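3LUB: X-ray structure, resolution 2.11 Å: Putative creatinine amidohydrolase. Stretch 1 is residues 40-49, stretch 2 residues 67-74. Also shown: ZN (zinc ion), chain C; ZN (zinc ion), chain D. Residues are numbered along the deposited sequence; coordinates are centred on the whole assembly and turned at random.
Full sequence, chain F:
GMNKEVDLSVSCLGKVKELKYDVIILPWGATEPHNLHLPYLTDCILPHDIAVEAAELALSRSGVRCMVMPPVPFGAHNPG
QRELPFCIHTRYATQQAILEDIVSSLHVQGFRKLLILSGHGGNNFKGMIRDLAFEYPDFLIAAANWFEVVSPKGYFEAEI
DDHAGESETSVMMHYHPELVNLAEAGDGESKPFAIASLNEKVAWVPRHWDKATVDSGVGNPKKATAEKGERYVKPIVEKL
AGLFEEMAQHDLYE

Stretch 1, residues 40-49: YLTDCILPHD
Stretch 2 67-74: MVMPPVPF

Residues 40-49 turn from a short loop into a helix, and residues 67-74 leave the end of a strand and run on as an extended, proline-rich segment beside it. Tyr40 (phi/psi -50/-31) leads to Leu41 (-100/18), the N-cap residue, whose O accepts from Cys44 N (2.9 Å) and Ile45 N (3.0 Å). The helix spans 42-49 and continues beyond. Its ladder proceeds through Leu46 N to Thr42 O (3.1 Å), His48 N to Cys44 O (3.2 Å) and Asp49 N to Ile45 O (3.0 Å), but Pro47, lacking an amide hydrogen, leaves a gap where the helix kinks. In the partner, Val68 (-93/116) ends the strand portion; Met69, Pro70 and Pro71 follow with psi of 165°, 138° and 144°, and Pro73 (-93/26) breaks the extended run.

The backbones come closest at Cys44 and Pro71, with the Cys44 CA to Pro71 CA distance 5.5 Å. From this point the register runs antiparallel in order: Leu41 meets Pro73, whereas His48 reaches back to Val68. No hydrogen bond crosses the interface, which buries 294 Å² in total and depends on fit between mostly apolar surfaces.

Cys44 is the central bump. Its CB points toward the second stretch and, with chi1 at -72° (m), its sulfur enters the hollow formed by Pro71, the Val72 carbonyl and Pro73. Cys44 CB lies 3.7 Å from Pro71 CB, while Cys44 SG lies 3.4 Å from Pro73 CA, 3.7 Å from Pro73 CB and 3.6 Å from Val72 O. The side chain of Val72 (chi1 t) points away, so its backbone oxygen provides the contact. Leu41 (m, t) starts sideways, but its end comes nearer, placing Leu41 CD2 4.2 Å from Pro73 CB.

One turn after Cys44, His48 (chi1 175°, t; chi2 -93°) brings the CD2 corner of its ring against Val68, the Met69 carbonyl and Pro71. His48 CD2 sits 3.9 Å from Val68 CG1 and 4.1 Å from Pro71 CD, both oblique to the ring, and 4.2 Å from Met69 O at its edge. Val68 (t) points toward the helix, whereas selenomethionine Met69 (m, m, m) points away. A hydrogen bond from His48 ND1 to Asp49 OD1 (3.1 Å, 170°) ties down the ring.

Asp43 (m, chi2 -9°) stays outside this packing and bridges two zinc ions: Asp43 OD1 binds ZN of chain C at 1.9 Å, and Asp43 OD2 binds ZN of chain D at 2.1 Å.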

ATOM      1  N   TYR F  40      21.385 -14.472 -18.487  1.00 19.27           N
ATOM      2  CA  TYR F  40      20.559 -13.539 -17.690  1.00 18.87           C
ATOM      3  C   TYR F  40      19.806 -14.216 -16.566  1.00 18.10           C
ATOM      4  O   TYR F  40      19.585 -13.609 -15.524  1.00 18.60           O
ATOM      5  CB  TYR F  40      19.539 -12.792 -18.560  1.00 18.01           C
ATOM      6  CG  TYR F  40      20.087 -11.553 -19.223  1.00 20.18           C
ATOM      7  CD1 TYR F  40      20.808 -11.635 -20.387  1.00 17.22           C
ATOM      8  CD2 TYR F  40      19.854 -10.286 -18.687  1.00 17.47           C
ATOM      9  CE1 TYR F  40      21.301 -10.476 -20.999  1.00 23.79           C
ATOM     10  CE2 TYR F  40      20.348  -9.145 -19.283  1.00 18.99           C
ATOM     11  CZ  TYR F  40      21.068  -9.239 -20.433  1.00 19.70           C
ATOM     12  OH  TYR F  40      21.547  -8.089 -21.063  1.00 24.84           O
ATOM     13  N   LEU F  41      19.432 -15.477 -16.759  1.00 18.18           N
ATOM     14  CA  LEU F  41      18.696 -16.234 -15.722  1.00 17.30           C
ATOM     15  C   LEU F  41      19.527 -17.187 -14.890  1.00 17.73           C
ATOM     16  O   LEU F  41      18.975 -18.035 -14.238  1.00 18.17           O
ATOM     17  CB  LEU F  41      17.530 -16.993 -16.374  1.00 18.66           C
ATOM     18  CG  LEU F  41      16.369 -16.141 -16.911  1.00 16.85           C
ATOM     19  CD1 LEU F  41      15.269 -17.053 -17.439  1.00 18.53           C
ATOM     20  CD2 LEU F  41      15.777 -15.297 -15.795  1.00 17.22           C
ATOM     21  N   THR F  42      20.844 -17.027 -14.885  1.00 18.59           N
ATOM     22  CA  THR F  42      21.774 -17.823 -14.030  1.00 18.11           C
ATOM     23  C   THR F  42      21.290 -17.988 -12.598  1.00 18.60           C
ATOM     24  O   THR F  42      21.336 -19.076 -12.053  1.00 17.97           O
ATOM     25  CB  THR F  42      23.207 -17.199 -14.033  1.00 19.33           C
ATOM     26  OG1 THR F  42      23.735 -17.174 -15.379  1.00 19.08           O
ATOM     27  CG2 THR F  42      24.185 -17.939 -13.076  1.00 17.47           C
ATOM     28  N   ASP F  43      20.800 -16.918 -11.983  1.00 19.27           N
ATOM     29  CA  ASP F  43      20.375 -16.974 -10.568  1.00 18.21           C
ATOM     30  C   ASP F  43      19.082 -17.718 -10.325  1.00 18.11           C
ATOM     31  O   ASP F  43      18.767 -18.020  -9.189  1.00 17.96           O
ATOM     32  CB  ASP F  43      20.275 -15.568  -9.960  1.00 19.63           C
ATOM     33  CG  ASP F  43      21.602 -14.873  -9.876  1.00 20.79           C
ATOM     34  OD1 ASP F  43      22.663 -15.513 -10.125  1.00 21.94           O
ATOM     35  OD2 ASP F  43      21.585 -13.671  -9.549  1.00 19.48           O
ATOM     36  N   CYS F  44      18.340 -18.010 -11.386  1.00 18.63           N
ATOM     37  CA  CYS F  44      17.168 -18.884 -11.337  1.00 19.65           C
ATOM     38  C   CYS F  44      17.543 -20.337 -11.641  1.00 19.36           C
ATOM     39  O   CYS F  44      17.087 -21.266 -10.974  1.00 18.47           O
ATOM     40  CB  CYS F  44      16.134 -18.471 -12.395  1.00 21.95           C
ATOM     41  SG  CYS F  44      15.199 -16.907 -12.117  1.00 21.68           S
ATOM     42  N   ILE F  45      18.336 -20.507 -12.689  1.00 18.32           N
ATOM     43  CA  ILE F  45      18.709 -21.816 -13.200  1.00 18.51           C
ATOM     44  C   ILE F  45      19.479 -22.639 -12.174  1.00 19.65           C
ATOM     45  O   ILE F  45      19.152 -23.791 -11.956  1.00 20.38           O
ATOM     46  CB  ILE F  45      19.570 -21.708 -14.469  1.00 17.24           C
ATOM     47  CG1 ILE F  45      18.747 -21.145 -15.638  1.00 20.92           C
ATOM     48  CG2 ILE F  45      20.149 -23.048 -14.830  1.00 17.98           C
ATOM     49  CD1 ILE F  45      19.532 -20.564 -16.806  1.00 16.29           C
ATOM     50  N   LEU F  46      20.499 -22.050 -11.557  1.00 18.95           N
ATOM     51  CA  LEU F  46      21.362 -22.781 -10.642  1.00 18.85           C
ATOM     52  C   LEU F  46      20.653 -23.315  -9.403  1.00 18.41           C
ATOM     53  O   LEU F  46      20.760 -24.514  -9.115  1.00 18.72           O
ATOM     54  CB  LEU F  46      22.574 -21.940 -10.262  1.00 18.91           C
ATOM     55  CG  LEU F  46      23.512 -21.707 -11.451  1.00 18.95           C
ATOM     56  CD1 LEU F  46      24.887 -21.149 -10.984  1.00 18.91           C
ATOM     57  CD2 LEU F  46      23.653 -23.006 -12.254  1.00 14.58           C
ATOM     58  N   PRO F  47      19.908 -22.460  -8.661  1.00 19.00           N
ATOM     59  CA  PRO F  47      19.142 -23.049  -7.532  1.00 18.47           C
ATOM     60  C   PRO F  47      18.055 -24.034  -7.907  1.00 18.43           C
ATOM     61  O   PRO F  47      17.770 -24.928  -7.152  1.00 20.27           O
ATOM     62  CB  PRO F  47      18.533 -21.817  -6.845  1.00 20.09           C
ATOM     63  CG  PRO F  47      18.629 -20.705  -7.821  1.00 16.21           C
ATOM     64  CD  PRO F  47      19.801 -20.988  -8.676  1.00 17.23           C
ATOM     65  N   HIS F  48      17.423 -23.849  -9.068  1.00 19.96           N
ATOM     66  CA  HIS F  48      16.431 -24.817  -9.531  1.00 21.17           C
ATOM     67  C   HIS F  48      17.096 -26.198  -9.710  1.00 19.56           C
ATOM     68  O   HIS F  48      16.629 -27.205  -9.180  1.00 19.00           O
ATOM     69  CB  HIS F  48      15.798 -24.384 -10.857  1.00 20.12           C
ATOM     70  CG  HIS F  48      14.876 -25.416 -11.420  1.00 20.25           C
ATOM     71  ND1 HIS F  48      15.288 -26.377 -12.318  1.00 25.86           N
ATOM     72  CD2 HIS F  48      13.577 -25.680 -11.157  1.00 20.48           C
ATOM     73  CE1 HIS F  48      14.272 -27.165 -12.613  1.00 24.77           C
ATOM     74  NE2 HIS F  48      13.226 -26.774 -11.909  1.00 27.39           N
ATOM     75  N   ASP F  49      18.187 -26.228 -10.466  1.00 20.58           N
ATOM     76  CA  ASP F  49      18.910 -27.500 -10.730  1.00 21.09           C
ATOM     77  C   ASP F  49      19.477 -28.159  -9.460  1.00 20.50           C
ATOM     78  O   ASP F  49      19.307 -29.375  -9.247  1.00 21.78           O
ATOM     79  CB  ASP F  49      19.994 -27.267 -11.780  1.00 20.72           C
ATOM     80  CG  ASP F  49      19.415 -27.012 -13.168  1.00 24.84           C
ATOM     81  OD1 ASP F  49      18.155 -26.977 -13.305  1.00 29.63           O
ATOM     82  OD2 ASP F  49      20.210 -26.809 -14.119  1.00 27.75           O
HETATM   83  N   MSE F  67       8.569 -30.756  -3.438  1.00 20.92           N
HETATM   84  CA  MSE F  67       8.272 -30.155  -4.733  1.00 19.03           C
HETATM   85  C   MSE F  67       9.142 -28.950  -4.935  1.00 18.71           C
HETATM   86  O   MSE F  67       9.118 -28.027  -4.119  1.00 18.59           O
HETATM   87  CB  MSE F  67       6.815 -29.714  -4.791  1.00 20.56           C
HETATM   88  CG  MSE F  67       6.364 -29.182  -6.161  1.00 20.05           C
HETATM   89 SE   MSE F  67       6.877 -30.286  -7.695  0.75 22.25          SE
HETATM   90  CE  MSE F  67       5.207 -31.284  -8.042  1.00 18.05           C
ATOM     91  N   VAL F  68       9.829 -28.896  -6.070  1.00 18.84           N
ATOM     92  CA  VAL F  68      10.518 -27.685  -6.481  1.00 17.74           C
ATOM     93  C   VAL F  68       9.640 -26.832  -7.391  1.00 19.08           C
ATOM     94  O   VAL F  68       9.264 -27.244  -8.490  1.00 18.83           O
ATOM     95  CB  VAL F  68      11.857 -27.989  -7.144  1.00 19.03           C
ATOM     96  CG1 VAL F  68      12.629 -26.661  -7.483  1.00 18.29           C
ATOM     97  CG2 VAL F  68      12.678 -28.884  -6.253  1.00 17.91           C
HETATM   98  N   MSE F  69       9.301 -25.645  -6.893  1.00 18.27           N
HETATM   99  CA  MSE F  69       8.469 -24.725  -7.599  1.00 18.34           C
HETATM  100  C   MSE F  69       9.222 -24.007  -8.772  1.00 19.18           C
HETATM  101  O   MSE F  69      10.454 -24.083  -8.894  1.00 19.05           O
HETATM  102  CB  MSE F  69       7.899 -23.689  -6.623  1.00 19.60           C
HETATM  103  CG  MSE F  69       7.092 -24.242  -5.474  1.00 18.22           C
HETATM  104 SE   MSE F  69       5.408 -25.060  -6.005  0.75 17.40          SE
HETATM  105  CE  MSE F  69       4.428 -23.383  -6.758  1.00 16.96           C
ATOM    106  N   PRO F  70       8.461 -23.364  -9.674  1.00 19.36           N
ATOM    107  CA  PRO F  70       9.155 -22.591 -10.696  1.00 21.59           C
ATOM    108  C   PRO F  70       9.996 -21.466 -10.080  1.00 21.78           C
ATOM    109  O   PRO F  70       9.563 -20.799  -9.146  1.00 20.62           O
ATOM    110  CB  PRO F  70       8.006 -22.047 -11.552  1.00 22.09           C
ATOM    111  CG  PRO F  70       6.886 -22.997 -11.314  1.00 20.85           C
ATOM    112  CD  PRO F  70       6.997 -23.310  -9.861  1.00 17.75           C
ATOM    113  N   PRO F  71      11.201 -21.260 -10.595  1.00 22.51           N
ATOM    114  CA  PRO F  71      12.002 -20.150 -10.043  1.00 22.16           C
ATOM    115  C   PRO F  71      11.386 -18.726 -10.186  1.00 21.71           C
ATOM    116  O   PRO F  71      10.751 -18.422 -11.184  1.00 22.89           O
ATOM    117  CB  PRO F  71      13.336 -20.267 -10.773  1.00 21.81           C
ATOM    118  CG  PRO F  71      13.205 -21.329 -11.745  1.00 22.11           C
ATOM    119  CD  PRO F  71      11.896 -21.990 -11.659  1.00 23.20           C
ATOM    120  N   VAL F  72      11.592 -17.864  -9.189  1.00 21.01           N
ATOM    121  CA  VAL F  72      11.087 -16.514  -9.254  1.00 18.16           C
ATOM    122  C   VAL F  72      12.187 -15.679  -9.892  1.00 17.48           C
ATOM    123  O   VAL F  72      13.294 -15.610  -9.368  1.00 17.90           O
ATOM    124  CB  VAL F  72      10.692 -15.959  -7.843  1.00 17.93           C
ATOM    125  CG1 VAL F  72       9.955 -14.662  -7.983  1.00 14.12           C
ATOM    126  CG2 VAL F  72       9.863 -16.937  -7.081  1.00 14.21           C
ATOM    127  N   PRO F  73      11.913 -15.029 -11.044  1.00 17.50           N
ATOM    128  CA  PRO F  73      13.002 -14.327 -11.691  1.00 17.71           C
ATOM    129  C   PRO F  73      13.112 -12.844 -11.290  1.00 18.07           C
ATOM    130  O   PRO F  73      13.590 -12.047 -12.085  1.00 21.25           O
ATOM    131  CB  PRO F  73      12.607 -14.448 -13.157  1.00 19.11           C
ATOM    132  CG  PRO F  73      11.114 -14.297 -13.120  1.00 20.25           C
ATOM    133  CD  PRO F  73      10.658 -14.902 -11.814  1.00 16.91           C
ATOM    134  N   PHE F  74      12.642 -12.480 -10.092  1.00 17.64           N
ATOM    135  CA  PHE F  74      12.546 -11.076  -9.678  1.00 17.06           C
ATOM    136  C   PHE F  74      13.492 -10.830  -8.510  1.00 17.52           C
ATOM    137  O   PHE F  74      13.141 -11.110  -7.352  1.00 17.99           O
ATOM    138  CB  PHE F  74      11.098 -10.683  -9.341  1.00 16.89           C
ATOM    139  CG  PHE F  74      10.174 -10.788 -10.508  1.00 21.58           C
ATOM    140  CD1 PHE F  74      10.280  -9.896 -11.571  1.00 22.28           C
ATOM    141  CD2 PHE F  74       9.227 -11.781 -10.583  1.00 15.40           C
ATOM    142  CE1 PHE F  74       9.492 -10.036 -12.692  1.00 20.55           C
ATOM    143  CE2 PHE F  74       8.409 -11.907 -11.712  1.00 18.87           C
ATOM    144  CZ  PHE F  74       8.556 -11.036 -12.765  1.00 17.23           C
TER
HETATM  145 ZN    ZN C 302      24.484 -14.960 -10.193  1.00 21.51          ZN
HETATM  146 ZN    ZN D 301      22.881 -12.221  -8.829  1.00 34.65          ZN
HETATM  147  O   HOH W   1      24.985 -13.509  -8.777  1.00 27.58           O